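PDB 1FVP: flavoprotein 390 from Photobacterium phosphoreum, which binds two flavin mononucleotides per subunit, each carrying a myristate, and belongs as a non-fluorescent homodimer to the bacterial luciferase family. Local coordinates for residues M129-V134 with K146-N151; V8-F13 with C200-Q205; S171-S176 with L181-N186; L32-E37 with S212-L217. All blocks are in the same frame, centred on the assembly; numbering follows the deposited sequence.

Interaction 1 (M129-V134 with K146-N151). With FMA (6-(3-tetradecanoic acid) flavine mononucleotide), chain D.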
# COMPACT_ATOMS: atom_id res chain seq x y z
N MET A 129 1.97 13.70 4.95
CA MET A 129 0.55 13.47 4.74
C MET A 129 -0.33 14.63 5.26
O MET A 129 -0.56 14.73 6.49
CB MET A 129 -0.00 12.20 5.36
CG MET A 129 0.81 10.97 5.27
SD MET A 129 -0.24 9.53 5.69
CE MET A 129 -0.84 10.03 7.30
N LEU A 130 -0.85 15.37 4.31
CA LEU A 130 -1.72 16.51 4.48
C LEU A 130 -3.11 16.32 3.82
O LEU A 130 -3.31 15.76 2.74
CB LEU A 130 -1.06 17.73 3.83
CG LEU A 130 0.37 18.07 4.05
CD1 LEU A 130 0.93 18.82 2.85
CD2 LEU A 130 0.47 18.93 5.31
N HIS A 131 -4.07 16.92 4.49
CA HIS A 131 -5.49 17.01 4.20
C HIS A 131 -5.84 18.31 3.51
O HIS A 131 -6.45 19.15 4.20
CB HIS A 131 -6.35 16.96 5.51
CG HIS A 131 -7.21 15.75 5.51
ND1 HIS A 131 -7.22 14.74 6.42
CD2 HIS A 131 -8.12 15.41 4.55
CE1 HIS A 131 -8.12 13.84 6.03
NE2 HIS A 131 -8.67 14.20 4.91
N VAL A 132 -5.51 18.53 2.27
CA VAL A 132 -5.85 19.78 1.57
C VAL A 132 -7.35 20.04 1.46
O VAL A 132 -8.20 19.13 1.44
CB VAL A 132 -5.21 19.73 0.16
CG1 VAL A 132 -5.80 20.70 -0.83
CG2 VAL A 132 -3.71 19.96 0.25
N ASN A 133 -7.65 21.33 1.35
CA ASN A 133 -9.03 21.83 1.18
C ASN A 133 -8.88 23.29 0.73
O ASN A 133 -8.64 24.09 1.62
CB ASN A 133 -9.89 21.70 2.42
CG ASN A 133 -11.27 22.28 2.24
OD1 ASN A 133 -11.38 23.32 1.61
ND2 ASN A 133 -12.32 21.65 2.74
N VAL A 134 -9.01 23.53 -0.55
CA VAL A 134 -8.84 24.87 -1.12
C VAL A 134 -10.12 25.59 -1.47
O VAL A 134 -10.88 25.13 -2.35
CB VAL A 134 -7.89 24.72 -2.34
CG1 VAL A 134 -8.09 25.75 -3.44
CG2 VAL A 134 -6.44 24.70 -1.91
N LYS A 146 -13.20 20.71 9.08
CA LYS A 146 -13.53 20.46 10.49
C LYS A 146 -14.74 19.52 10.60
O LYS A 146 -15.31 19.31 11.68
CB LYS A 146 -13.78 21.71 11.32
CG LYS A 146 -13.84 21.47 12.83
CD LYS A 146 -14.10 22.72 13.63
CE LYS A 146 -12.95 23.71 13.57
NZ LYS A 146 -13.11 24.83 14.52
N LEU A 147 -15.09 18.97 9.45
CA LEU A 147 -16.21 18.03 9.36
C LEU A 147 -15.66 16.67 8.94
O LEU A 147 -16.22 15.63 9.33
CB LEU A 147 -17.33 18.63 8.52
CG LEU A 147 -18.62 18.83 9.32
CD1 LEU A 147 -18.61 20.19 9.99
CD2 LEU A 147 -19.81 18.68 8.39
N TYR A 148 -14.58 16.70 8.18
CA TYR A 148 -13.94 15.44 7.73
C TYR A 148 -13.28 14.75 8.93
O TYR A 148 -13.26 13.52 9.05
CB TYR A 148 -12.95 15.70 6.61
CG TYR A 148 -12.66 14.48 5.77
CD1 TYR A 148 -13.62 14.06 4.84
CD2 TYR A 148 -11.48 13.74 5.89
CE1 TYR A 148 -13.39 12.94 4.04
CE2 TYR A 148 -11.24 12.62 5.09
CZ TYR A 148 -12.20 12.22 4.17
OH TYR A 148 -11.99 11.12 3.38
N ILE A 149 -12.76 15.58 9.83
CA ILE A 149 -12.09 15.23 11.07
C ILE A 149 -13.07 14.95 12.22
O ILE A 149 -13.05 13.85 12.80
CB ILE A 149 -11.13 16.35 11.60
CG1 ILE A 149 -10.36 17.04 10.49
CG2 ILE A 149 -10.23 15.72 12.70
CD1 ILE A 149 -9.23 16.23 9.81
N GLU A 150 -13.86 15.94 12.57
CA GLU A 150 -14.83 15.81 13.66
C GLU A 150 -15.55 14.47 13.62
O GLU A 150 -16.00 14.00 14.69
CB GLU A 150 -15.87 16.93 13.73
CG GLU A 150 -15.82 17.80 14.98
CD GLU A 150 -16.53 19.12 14.91
OE1 GLU A 150 -16.13 20.05 14.23
OE2 GLU A 150 -17.54 19.13 15.65
N ASN A 151 -15.64 13.89 12.44
CA ASN A 151 -16.28 12.57 12.29
C ASN A 151 -15.22 11.51 12.65
O ASN A 151 -15.49 10.60 13.44
CB ASN A 151 -16.85 12.37 10.89
CG ASN A 151 -18.18 13.08 10.76
OD1 ASN A 151 -18.30 13.95 9.90
ND2 ASN A 151 -19.11 12.70 11.63
N1 FMA D . 12.24 23.79 -3.77
C2 FMA D . 12.64 22.64 -4.32
O2 FMA D . 13.67 22.09 -4.20
N3 FMA D . 11.73 21.91 -5.19
C4 FMA D . 10.49 22.38 -5.45
O4 FMA D . 9.77 21.75 -6.18
C4A FMA D . 10.09 23.62 -4.85
N5 FMA D . 8.91 24.17 -5.04
C5A FMA D . 8.48 25.32 -4.52
C6 FMA D . 7.20 25.83 -4.77
C7 FMA D . 6.85 27.02 -4.19
C7M FMA D . 5.44 27.69 -4.40
C8 FMA D . 7.76 27.75 -3.34
C8M FMA D . 7.42 29.05 -2.69
C9 FMA D . 9.01 27.22 -3.11
C9A FMA D . 9.42 26.04 -3.65
N10 FMA D . 10.66 25.45 -3.45
C10 FMA D . 11.08 24.30 -3.99
C1B FMA D . 11.69 26.14 -2.55
C2B FMA D . 12.71 25.17 -1.84
O2B FMA D . 12.60 25.58 -0.49
C3B FMA D . 14.09 25.37 -2.43
O3' FMA D . 14.02 25.93 -3.70
C4B FMA D . 14.97 24.12 -2.50
O4' FMA D . 15.15 23.52 -1.16
C5B FMA D . 16.38 24.47 -3.05
O5' FMA D . 17.39 24.04 -1.95
P FMA D . 18.56 24.88 -1.31
O1P FMA D . 19.51 25.01 -2.56
O2P FMA D . 18.01 26.16 -0.90
O3P FMA D . 19.01 24.20 -0.20
C1' FMA D . 5.73 25.17 -8.07
O1' FMA D . 4.99 26.19 -7.75
O2' FMA D . 5.88 24.89 -9.26
C2' FMA D . 6.81 24.92 -7.07
C3' FMA D . 6.31 25.04 -5.63
C4' FMA D . 5.97 23.66 -5.14
C5' FMA D . 4.55 23.15 -5.23
C6' FMA D . 4.08 22.46 -3.97
C7' FMA D . 3.00 21.43 -4.24
C8' FMA D . 1.69 21.66 -3.61
C9' FMA D . 1.39 21.05 -2.25
C11 FMA D . 0.20 21.66 -1.58
C12 FMA D . -1.03 22.06 -2.32
C13 FMA D . -2.22 22.55 -1.57
C14 FMA D . -3.44 22.88 -2.37
C15 FMA D . -3.18 23.66 -3.63
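With CG set anti to the backbone N (chi1 -158°), Tyr148 turns its ring from helix 138-155 toward strand 126-134, and His131, with chi1 at -117°, sends its imidazole out to meet it. The NE2 corner of His131 reaches the CD2-CE2 side of the phenol and lies 3.0 Å from Tyr148 CD2. The ring centroids are 4.8 Å apart and the planes inclined at 68°, an oblique pairing. Beside it, Ile149 brings CD1 to 4.2 Å from His131 ND1. Trp96 meets the same imidazole, and the backbone N of His131 is hydrogen-bonded to Asn172 OD1. The valines that follow serve the ligand: Val132 CG2 stands 3.5 Å from C13 of the fatty chain, and Val134 CG2 touches C14 at the same distance. The arrangement is that of a beta-alpha unit in a luciferase-type fold, with helix 138-155 packed on the strand it follows and part of that strand lining a flavin-myristate pocket.

Interaction 2 (V8-F13 with C200-Q205). With FMA (6-(3-tetradecanoic acid) flavine mononucleotide), chain E.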
# COMPACT_ATOMS: atom_id res chain seq x y z
N VAL A 8 -1.15 10.79 -3.71
CA VAL A 8 -2.47 11.12 -3.15
C VAL A 8 -2.81 10.04 -2.11
O VAL A 8 -2.29 8.92 -2.25
CB VAL A 8 -3.50 11.20 -4.29
CG1 VAL A 8 -4.94 11.08 -3.81
CG2 VAL A 8 -3.34 12.43 -5.16
N PHE A 9 -3.65 10.37 -1.15
CA PHE A 9 -4.05 9.40 -0.12
C PHE A 9 -5.52 9.66 0.23
O PHE A 9 -6.02 10.76 -0.03
CB PHE A 9 -3.18 9.43 1.10
CG PHE A 9 -3.48 10.47 2.13
CD1 PHE A 9 -4.38 10.20 3.16
CD2 PHE A 9 -2.87 11.72 2.06
CE1 PHE A 9 -4.66 11.16 4.11
CE2 PHE A 9 -3.13 12.71 3.02
CZ PHE A 9 -4.04 12.41 4.03
N PHE A 10 -6.11 8.66 0.83
CA PHE A 10 -7.50 8.64 1.26
C PHE A 10 -7.60 7.99 2.66
O PHE A 10 -6.88 7.00 2.89
CB PHE A 10 -8.37 7.80 0.33
CG PHE A 10 -8.27 7.97 -1.14
CD1 PHE A 10 -7.34 7.26 -1.88
CD2 PHE A 10 -9.12 8.84 -1.81
CE1 PHE A 10 -7.27 7.41 -3.25
CE2 PHE A 10 -9.07 9.04 -3.19
CZ PHE A 10 -8.13 8.30 -3.91
N VAL A 11 -8.49 8.49 3.52
CA VAL A 11 -8.58 7.77 4.82
C VAL A 11 -9.48 6.60 4.44
O VAL A 11 -9.86 6.50 3.26
CB VAL A 11 -8.99 8.68 5.95
CG1 VAL A 11 -8.04 9.87 6.13
CG2 VAL A 11 -10.42 9.15 5.78
N ASN A 12 -9.81 5.75 5.36
CA ASN A 12 -10.68 4.59 5.08
C ASN A 12 -11.61 4.59 6.29
O ASN A 12 -11.26 4.10 7.37
CB ASN A 12 -9.88 3.34 4.84
CG ASN A 12 -10.65 2.04 4.71
OD1 ASN A 12 -11.85 2.01 4.39
ND2 ASN A 12 -9.94 0.93 4.96
N PHE A 13 -12.75 5.19 6.01
CA PHE A 13 -13.75 5.30 7.09
C PHE A 13 -15.17 5.40 6.58
O PHE A 13 -15.42 5.75 5.40
CB PHE A 13 -13.32 6.52 7.91
CG PHE A 13 -13.53 6.26 9.37
CD1 PHE A 13 -14.83 6.20 9.87
CD2 PHE A 13 -12.43 6.06 10.20
CE1 PHE A 13 -15.05 5.94 11.21
CE2 PHE A 13 -12.63 5.81 11.55
CZ PHE A 13 -13.94 5.74 12.04
N CYS A 200 -4.46 14.41 0.86
CA CYS A 200 -5.87 14.05 0.76
C CYS A 200 -6.73 15.22 0.32
O CYS A 200 -6.82 16.16 1.15
CB CYS A 200 -6.41 13.61 2.13
SG CYS A 200 -8.12 12.99 2.09
N PHE A 201 -7.37 15.20 -0.83
CA PHE A 201 -8.22 16.34 -1.23
C PHE A 201 -9.68 15.92 -1.03
O PHE A 201 -10.53 16.35 -1.82
CB PHE A 201 -8.03 16.73 -2.67
CG PHE A 201 -6.74 17.13 -3.28
CD1 PHE A 201 -6.21 18.39 -3.04
CD2 PHE A 201 -6.06 16.27 -4.14
CE1 PHE A 201 -5.01 18.80 -3.59
CE2 PHE A 201 -4.85 16.64 -4.72
CZ PHE A 201 -4.34 17.92 -4.44
N GLU A 202 -9.96 15.09 -0.05
CA GLU A 202 -11.31 14.58 0.17
C GLU A 202 -12.15 15.35 1.14
O GLU A 202 -13.24 14.82 1.48
CB GLU A 202 -11.33 13.14 0.69
CG GLU A 202 -10.86 11.94 -0.07
CD GLU A 202 -11.16 11.94 -1.54
OE1 GLU A 202 -10.47 12.48 -2.39
OE2 GLU A 202 -12.20 11.30 -1.79
N SER A 203 -11.71 16.49 1.61
CA SER A 203 -12.61 17.19 2.58
C SER A 203 -13.55 17.99 1.68
O SER A 203 -14.69 18.27 2.05
CB SER A 203 -11.82 18.00 3.55
OG SER A 203 -10.48 18.21 3.09
N MET A 204 -13.05 18.27 0.51
CA MET A 204 -13.59 19.02 -0.60
C MET A 204 -14.77 18.36 -1.31
O MET A 204 -14.58 17.51 -2.20
CB MET A 204 -12.55 19.29 -1.70
CG MET A 204 -11.43 20.17 -1.22
SD MET A 204 -10.79 20.99 -2.71
CE MET A 204 -9.38 19.96 -3.12
N GLN A 205 -15.93 18.84 -0.91
CA GLN A 205 -17.21 18.37 -1.42
C GLN A 205 -17.47 18.79 -2.86
O GLN A 205 -17.92 17.93 -3.65
CB GLN A 205 -18.40 18.79 -0.55
CG GLN A 205 -18.55 18.05 0.77
CD GLN A 205 -19.69 18.61 1.60
OE1 GLN A 205 -20.78 18.92 1.10
NE2 GLN A 205 -19.46 18.76 2.91
N1 FMA E . -19.72 -2.28 5.53
C2 FMA E . -20.64 -1.66 6.28
O2 FMA E . -21.08 -1.94 7.33
N3 FMA E . -21.22 -0.43 5.76
C4 FMA E . -20.85 0.07 4.56
O4 FMA E . -21.39 1.11 4.22
C4A FMA E . -19.87 -0.61 3.77
N5 FMA E . -19.42 -0.23 2.60
C5A FMA E . -18.50 -0.83 1.83
C6 FMA E . -18.11 -0.35 0.58
C7 FMA E . -17.15 -1.04 -0.12
C7M FMA E . -16.63 -0.59 -1.53
C8 FMA E . -16.57 -2.26 0.39
C8M FMA E . -15.53 -3.03 -0.35
C9 FMA E . -16.99 -2.71 1.62
C9A FMA E . -17.93 -2.06 2.36
N10 FMA E . -18.40 -2.46 3.60
C10 FMA E . -19.31 -1.86 4.38
C1B FMA E . -17.85 -3.75 4.22
C2B FMA E . -18.36 -5.04 3.44
O2B FMA E . -19.64 -4.77 2.93
C3B FMA E . -18.40 -6.14 4.49
O3' FMA E . -19.05 -5.72 5.62
C4B FMA E . -16.99 -6.66 4.77
O4' FMA E . -16.03 -5.95 3.89
C5B FMA E . -17.00 -8.17 4.43
O5' FMA E . -15.58 -8.65 4.78
P FMA E . -15.26 -9.95 5.61
O1P FMA E . -16.68 -10.62 5.64
O2P FMA E . -14.39 -10.71 4.73
O3P FMA E . -14.60 -9.57 6.75
C1' FMA E . -21.23 0.79 -0.65
O1' FMA E . -20.93 1.32 -1.78
O2' FMA E . -22.43 0.56 -0.35
C2' FMA E . -20.20 1.02 0.40
C3' FMA E . -18.74 0.87 0.06
C4' FMA E . -17.98 2.14 0.02
C5' FMA E . -16.47 2.16 -0.06
C6' FMA E . -15.76 3.25 0.66
C7' FMA E . -16.22 3.57 2.07
C8' FMA E . -15.66 4.80 2.66
C9' FMA E . -14.15 5.03 2.63
C11 FMA E . -13.73 5.84 1.43
C12 FMA E . -13.09 5.15 0.27
C13 FMA E . -11.63 4.89 0.26
C14 FMA E . -10.78 5.65 -0.71
C15 FMA E . -10.25 4.90 -1.89
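Phe9 and Cys200 bring their CA atoms to 5.1 Å where strand 6-11 runs beside the end of its parallel neighbour 195-199, and a CA-H...O contact joins Cys200 CA to Phe9 O at 3.4 Å. The Phe9 ring, set between its backbone N and carbonyl carbon (chi1 82°), lies under Cys200, whose CB sits over one face, 3.5 Å from the ring centroid, as a CH-pi contact. The sulfur is more distant and oblique to the ring; it accepts a hydrogen bond from Glu202 N. Loop 200-205 leaves the last strand of the luciferase-type beta/alpha fold beside the first, and there Glu202 meets Phe10. Its carboxylate approaches the ring edge, with CD 3.7 Å from Phe10 CD2 and the two planes 74° apart, while OE1 is hydrogen-bonded to Thr31 OG1. One face of the Phe10 ring receives the end of the myristate of a flavin that is also hydrogen-bonded to Ser78 and Tyr88 of the second subunit; Phe10 CB lies 3.4 Å from C14 of that chain.

Interaction 3 (S171-S176 with L181-N186). With FMA (6-(3-tetradecanoic acid) flavine mononucleotide), chain D.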
# COMPACT_ATOMS: atom_id res chain seq x y z
N SER A 171 -2.43 22.87 11.09
CA SER A 171 -1.24 22.13 10.63
C SER A 171 -1.47 21.71 9.17
O SER A 171 -0.53 21.76 8.35
CB SER A 171 -0.93 20.92 11.47
OG SER A 171 -0.61 21.17 12.81
N ASN A 172 -2.71 21.32 8.92
CA ASN A 172 -3.13 20.87 7.57
C ASN A 172 -3.16 22.06 6.61
O ASN A 172 -2.96 23.20 7.03
CB ASN A 172 -4.37 20.00 7.67
CG ASN A 172 -4.01 18.59 8.10
OD1 ASN A 172 -3.81 17.74 7.22
ND2 ASN A 172 -3.93 18.27 9.39
N VAL A 173 -3.41 21.76 5.34
CA VAL A 173 -3.44 22.69 4.20
C VAL A 173 -4.80 23.16 3.72
O VAL A 173 -5.59 22.39 3.14
CB VAL A 173 -2.66 21.94 3.09
CG1 VAL A 173 -2.50 22.76 1.84
CG2 VAL A 173 -1.31 21.47 3.60
N THR A 174 -5.11 24.44 3.89
CA THR A 174 -6.37 25.07 3.51
C THR A 174 -6.29 26.56 3.19
O THR A 174 -5.36 27.32 3.51
CB THR A 174 -7.44 24.86 4.67
OG1 THR A 174 -7.23 26.00 5.56
CG2 THR A 174 -7.35 23.57 5.47
N GLY A 175 -7.34 27.05 2.55
CA GLY A 175 -7.51 28.44 2.12
C GLY A 175 -7.48 28.54 0.60
O GLY A 175 -7.66 27.52 -0.08
N SER A 176 -7.25 29.73 0.09
CA SER A 176 -7.17 29.99 -1.36
C SER A 176 -6.04 29.17 -1.97
O SER A 176 -5.34 28.47 -1.24
CB SER A 176 -6.83 31.45 -1.61
OG SER A 176 -5.44 31.71 -1.49
N LEU A 181 -0.25 26.91 -1.64
CA LEU A 181 1.03 26.65 -2.29
C LEU A 181 2.15 27.23 -1.42
O LEU A 181 3.10 26.53 -1.05
CB LEU A 181 0.99 27.23 -3.69
CG LEU A 181 1.86 26.60 -4.75
CD1 LEU A 181 1.76 25.08 -4.71
CD2 LEU A 181 1.38 27.07 -6.13
N SER A 182 1.98 28.49 -1.07
CA SER A 182 2.95 29.21 -0.24
C SER A 182 2.99 28.75 1.21
O SER A 182 3.83 29.28 1.97
CB SER A 182 2.67 30.72 -0.28
OG SER A 182 2.38 31.12 -1.61
N TYR A 183 2.13 27.84 1.60
CA TYR A 183 2.11 27.36 2.99
C TYR A 183 2.89 26.05 3.11
O TYR A 183 3.63 25.87 4.08
CB TYR A 183 0.71 27.10 3.55
CG TYR A 183 0.70 26.34 4.86
CD1 TYR A 183 1.21 26.89 6.02
CD2 TYR A 183 0.20 25.05 4.92
CE1 TYR A 183 1.20 26.21 7.23
CE2 TYR A 183 0.18 24.34 6.12
CZ TYR A 183 0.68 24.92 7.28
OH TYR A 183 0.64 24.18 8.43
N VAL A 184 2.60 25.19 2.15
CA VAL A 184 3.27 23.86 2.16
C VAL A 184 4.73 24.12 1.81
O VAL A 184 5.65 23.77 2.57
CB VAL A 184 2.44 22.95 1.26
CG1 VAL A 184 1.01 22.80 1.77
CG2 VAL A 184 2.39 23.47 -0.16
N ALA A 185 4.94 24.77 0.68
CA ALA A 185 6.29 25.09 0.20
C ALA A 185 6.86 26.20 1.07
O ALA A 185 7.44 27.18 0.59
CB ALA A 185 6.29 25.41 -1.28
N ASN A 186 6.68 26.00 2.34
CA ASN A 186 7.11 26.87 3.45
C ASN A 186 7.41 25.86 4.59
O ASN A 186 8.43 25.94 5.28
CB ASN A 186 6.05 27.89 3.81
CG ASN A 186 6.48 29.21 4.42
OD1 ASN A 186 7.14 29.28 5.47
ND2 ASN A 186 6.07 30.30 3.73
N1 FMA D . 12.24 23.79 -3.77
C2 FMA D . 12.64 22.64 -4.32
O2 FMA D . 13.67 22.09 -4.20
N3 FMA D . 11.73 21.91 -5.19
C4 FMA D . 10.49 22.38 -5.45
O4 FMA D . 9.77 21.75 -6.18
C4A FMA D . 10.09 23.62 -4.85
N5 FMA D . 8.91 24.17 -5.04
C5A FMA D . 8.48 25.32 -4.52
C6 FMA D . 7.20 25.83 -4.77
C7 FMA D . 6.85 27.02 -4.19
C7M FMA D . 5.44 27.69 -4.40
C8 FMA D . 7.76 27.75 -3.34
C8M FMA D . 7.42 29.05 -2.69
C9 FMA D . 9.01 27.22 -3.11
C9A FMA D . 9.42 26.04 -3.65
N10 FMA D . 10.66 25.45 -3.45
C10 FMA D . 11.08 24.30 -3.99
C1B FMA D . 11.69 26.14 -2.55
C2B FMA D . 12.71 25.17 -1.84
O2B FMA D . 12.60 25.58 -0.49
C3B FMA D . 14.09 25.37 -2.43
O3' FMA D . 14.02 25.93 -3.70
C4B FMA D . 14.97 24.12 -2.50
O4' FMA D . 15.15 23.52 -1.16
C5B FMA D . 16.38 24.47 -3.05
O5' FMA D . 17.39 24.04 -1.95
P FMA D . 18.56 24.88 -1.31
O1P FMA D . 19.51 25.01 -2.56
O2P FMA D . 18.01 26.16 -0.90
O3P FMA D . 19.01 24.20 -0.20
C1' FMA D . 5.73 25.17 -8.07
O1' FMA D . 4.99 26.19 -7.75
O2' FMA D . 5.88 24.89 -9.26
C2' FMA D . 6.81 24.92 -7.07
C3' FMA D . 6.31 25.04 -5.63
C4' FMA D . 5.97 23.66 -5.14
C5' FMA D . 4.55 23.15 -5.23
C6' FMA D . 4.08 22.46 -3.97
C7' FMA D . 3.00 21.43 -4.24
C8' FMA D . 1.69 21.66 -3.61
C9' FMA D . 1.39 21.05 -2.25
C11 FMA D . 0.20 21.66 -1.58
C12 FMA D . -1.03 22.06 -2.32
C13 FMA D . -2.22 22.55 -1.57
C14 FMA D . -3.44 22.88 -2.37
C15 FMA D . -3.18 23.66 -3.63
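Val173 and Val184 meet inside a beta-alpha unit, strand 174-175 leading straight into helix 178-190, and together they form part of the pocket for the fatty chain of one modified flavin. Val173 CG2 packs on Val184 CG1 at 3.2 Å, the two side chains crossing at about a right angle. Their other methyls turn to the ligand: Val173 CG1 touches C13 and Val184 CG2 touches C11. A turn earlier on the helix, Leu181 CD1 lies 3.4 Å from C5'. Tyr183 has CG anti to the backbone N (chi1 168°), which carries its ring across to the end of helix 166-171. There its OH donates to Ser171 O at 2.7 Å, approaching from above the carbonyl plane, 47° out of it, with a C=O...donor angle of 110°. Val173 CG2 meets the edge of the same ring. Next to the isoalloxazine, Ala185 CB stands 3.4 Å from C7 of the ring system.

Interaction 4 (L32-E37 with S212-L217)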
# COMPACT_ATOMS: atom_id res chain seq x y z
N LEU A 32 -9.68 9.47 -8.00
CA LEU A 32 -8.83 8.47 -8.66
C LEU A 32 -8.88 8.64 -10.18
O LEU A 32 -7.88 8.33 -10.86
CB LEU A 32 -9.27 7.06 -8.26
CG LEU A 32 -9.01 6.53 -6.87
CD1 LEU A 32 -9.72 5.19 -6.67
CD2 LEU A 32 -7.51 6.36 -6.66
N ARG A 33 -10.05 9.08 -10.63
CA ARG A 33 -10.24 9.27 -12.08
C ARG A 33 -9.21 10.29 -12.59
O ARG A 33 -8.50 10.02 -13.57
CB ARG A 33 -11.65 9.68 -12.48
CG ARG A 33 -11.84 9.68 -14.00
CD ARG A 33 -13.13 10.30 -14.42
NE ARG A 33 -13.24 11.67 -13.96
CZ ARG A 33 -12.47 12.66 -14.40
NH1 ARG A 33 -11.56 12.50 -15.36
NH2 ARG A 33 -12.63 13.86 -13.81
N ILE A 34 -9.18 11.42 -11.90
CA ILE A 34 -8.26 12.52 -12.27
C ILE A 34 -6.85 11.94 -12.38
O ILE A 34 -6.16 12.07 -13.39
CB ILE A 34 -8.40 13.69 -11.24
CG1 ILE A 34 -9.91 13.91 -11.03
CG2 ILE A 34 -7.63 14.95 -11.66
CD1 ILE A 34 -10.36 15.09 -10.14
N ILE A 35 -6.52 11.29 -11.27
CA ILE A 35 -5.21 10.62 -11.13
C ILE A 35 -4.92 9.96 -12.48
O ILE A 35 -3.99 10.39 -13.19
CB ILE A 35 -5.22 9.67 -9.89
CG1 ILE A 35 -5.08 10.49 -8.59
CG2 ILE A 35 -4.16 8.55 -9.96
CD1 ILE A 35 -5.33 9.74 -7.27
N ASP A 36 -5.73 8.97 -12.84
CA ASP A 36 -5.52 8.26 -14.11
C ASP A 36 -5.55 9.15 -15.34
O ASP A 36 -4.46 9.30 -15.96
CB ASP A 36 -6.35 6.98 -14.22
CG ASP A 36 -5.61 5.75 -13.70
OD1 ASP A 36 -4.83 5.09 -14.41
OD2 ASP A 36 -5.81 5.41 -12.50
N GLU A 37 -6.68 9.73 -15.69
CA GLU A 37 -6.79 10.54 -16.91
C GLU A 37 -6.66 12.03 -16.89
O GLU A 37 -6.34 12.63 -17.96
CB GLU A 37 -8.12 10.14 -17.58
CG GLU A 37 -9.15 9.43 -16.72
CD GLU A 37 -10.32 8.74 -17.36
OE1 GLU A 37 -11.04 9.18 -18.25
OE2 GLU A 37 -10.55 7.59 -16.87
N SER A 212 -10.53 20.80 -10.28
CA SER A 212 -9.81 22.00 -10.74
C SER A 212 -8.58 22.32 -9.95
O SER A 212 -7.60 22.85 -10.53
CB SER A 212 -10.76 23.18 -10.87
OG SER A 212 -11.55 22.91 -12.04
N VAL A 213 -8.62 22.03 -8.66
CA VAL A 213 -7.47 22.26 -7.78
C VAL A 213 -6.44 21.14 -8.03
O VAL A 213 -5.32 21.27 -7.52
CB VAL A 213 -7.83 22.27 -6.29
CG1 VAL A 213 -7.27 23.52 -5.62
CG2 VAL A 213 -9.29 22.06 -6.00
N MET A 214 -6.85 20.10 -8.74
CA MET A 214 -5.94 18.97 -9.01
C MET A 214 -5.20 19.16 -10.32
O MET A 214 -3.96 19.21 -10.31
CB MET A 214 -6.62 17.62 -8.90
CG MET A 214 -6.62 17.16 -7.45
SD MET A 214 -7.46 15.54 -7.39
CE MET A 214 -6.18 14.47 -8.04
N ILE A 215 -5.94 19.27 -11.41
CA ILE A 215 -5.25 19.45 -12.70
C ILE A 215 -4.57 20.81 -12.78
O ILE A 215 -3.78 20.96 -13.73
CB ILE A 215 -6.12 19.03 -13.91
CG1 ILE A 215 -6.54 20.23 -14.80
CG2 ILE A 215 -7.34 18.15 -13.53
CD1 ILE A 215 -6.00 20.05 -16.26
N ASP A 216 -4.81 21.73 -11.86
CA ASP A 216 -4.13 23.03 -11.92
C ASP A 216 -2.62 22.81 -11.66
O ASP A 216 -1.79 23.17 -12.50
CB ASP A 216 -4.54 24.04 -10.86
CG ASP A 216 -5.48 25.10 -11.41
OD1 ASP A 216 -6.14 24.74 -12.40
OD2 ASP A 216 -5.44 26.18 -10.79
N LEU A 217 -2.44 22.31 -10.47
CA LEU A 217 -1.21 21.95 -9.79
C LEU A 217 -0.36 20.94 -10.55
O LEU A 217 0.87 20.88 -10.42
CB LEU A 217 -1.66 21.48 -8.39
CG LEU A 217 -0.71 20.52 -7.71
CD1 LEU A 217 0.63 21.19 -7.50
CD2 LEU A 217 -1.32 20.19 -6.35
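Ile34 projects from helix 23-38 between Met214 and Ile215 of helix 207-227, and its CG2 methyl serves both, at 3.9 Å from Met214 CE and 3.7 Å from Ile215 CG2. The Met214 chain runs extended as far as its sulfur and then bends (chi3 77°), which folds CE back across Ile34 toward Ile35, whose CG1 it approaches to 4.2 Å. The thioether sulfur itself faces the far end of the isoleucine, with Ile34 CD1 at 4.0 Å from Met214 SD. No hydrogen bond spans the two segments; the contact is made wholly of apolar groups. Around it, the helix segments run in nearly the same direction, at 25°, with axes 10.5 Å apart. Thr39 OG1 is hydrogen-bonded to the carbonyls of Ile34 and Ile35, within the wider pi-type turn at 34-37, while Tyr42 OH is hydrogen-bonded to Met214 O and Phe201 packs on the Met214 side chain. Further out, Leu72 and Glu70 of the second subunit lie against Leu32 and Ile35. Each helix follows one of two adjacent parallel strands, 6-11 and 195-199, so the pair is the side-by-side helix packing typical of the outer layer of a beta/alpha barrel-like fold, here joining the first and last units.

In the fold
From the N terminus, strand 6-11 opens interaction 2 and helix 23-38 then opens interaction 4. Both remain open while the chain makes interaction 1, a short loop between strand 126-134 and helix 138-155, and after it interaction 3, a tight closure between residues 171-176 and 181-186. These two stand in series, enclosed by the longer loops. Residues 200-205 close interaction 2 and residues 212-217 close interaction 4, so the two long loops cross and join the N-terminal strand and helix to the loop after strand 195-199 and the C-terminal helix. Interactions 1 and 3 share a flavin-myristate and neighbouring strands. Interaction 2 touches 1 through Cys200 and 4 through Phe201, linking sheet to helices.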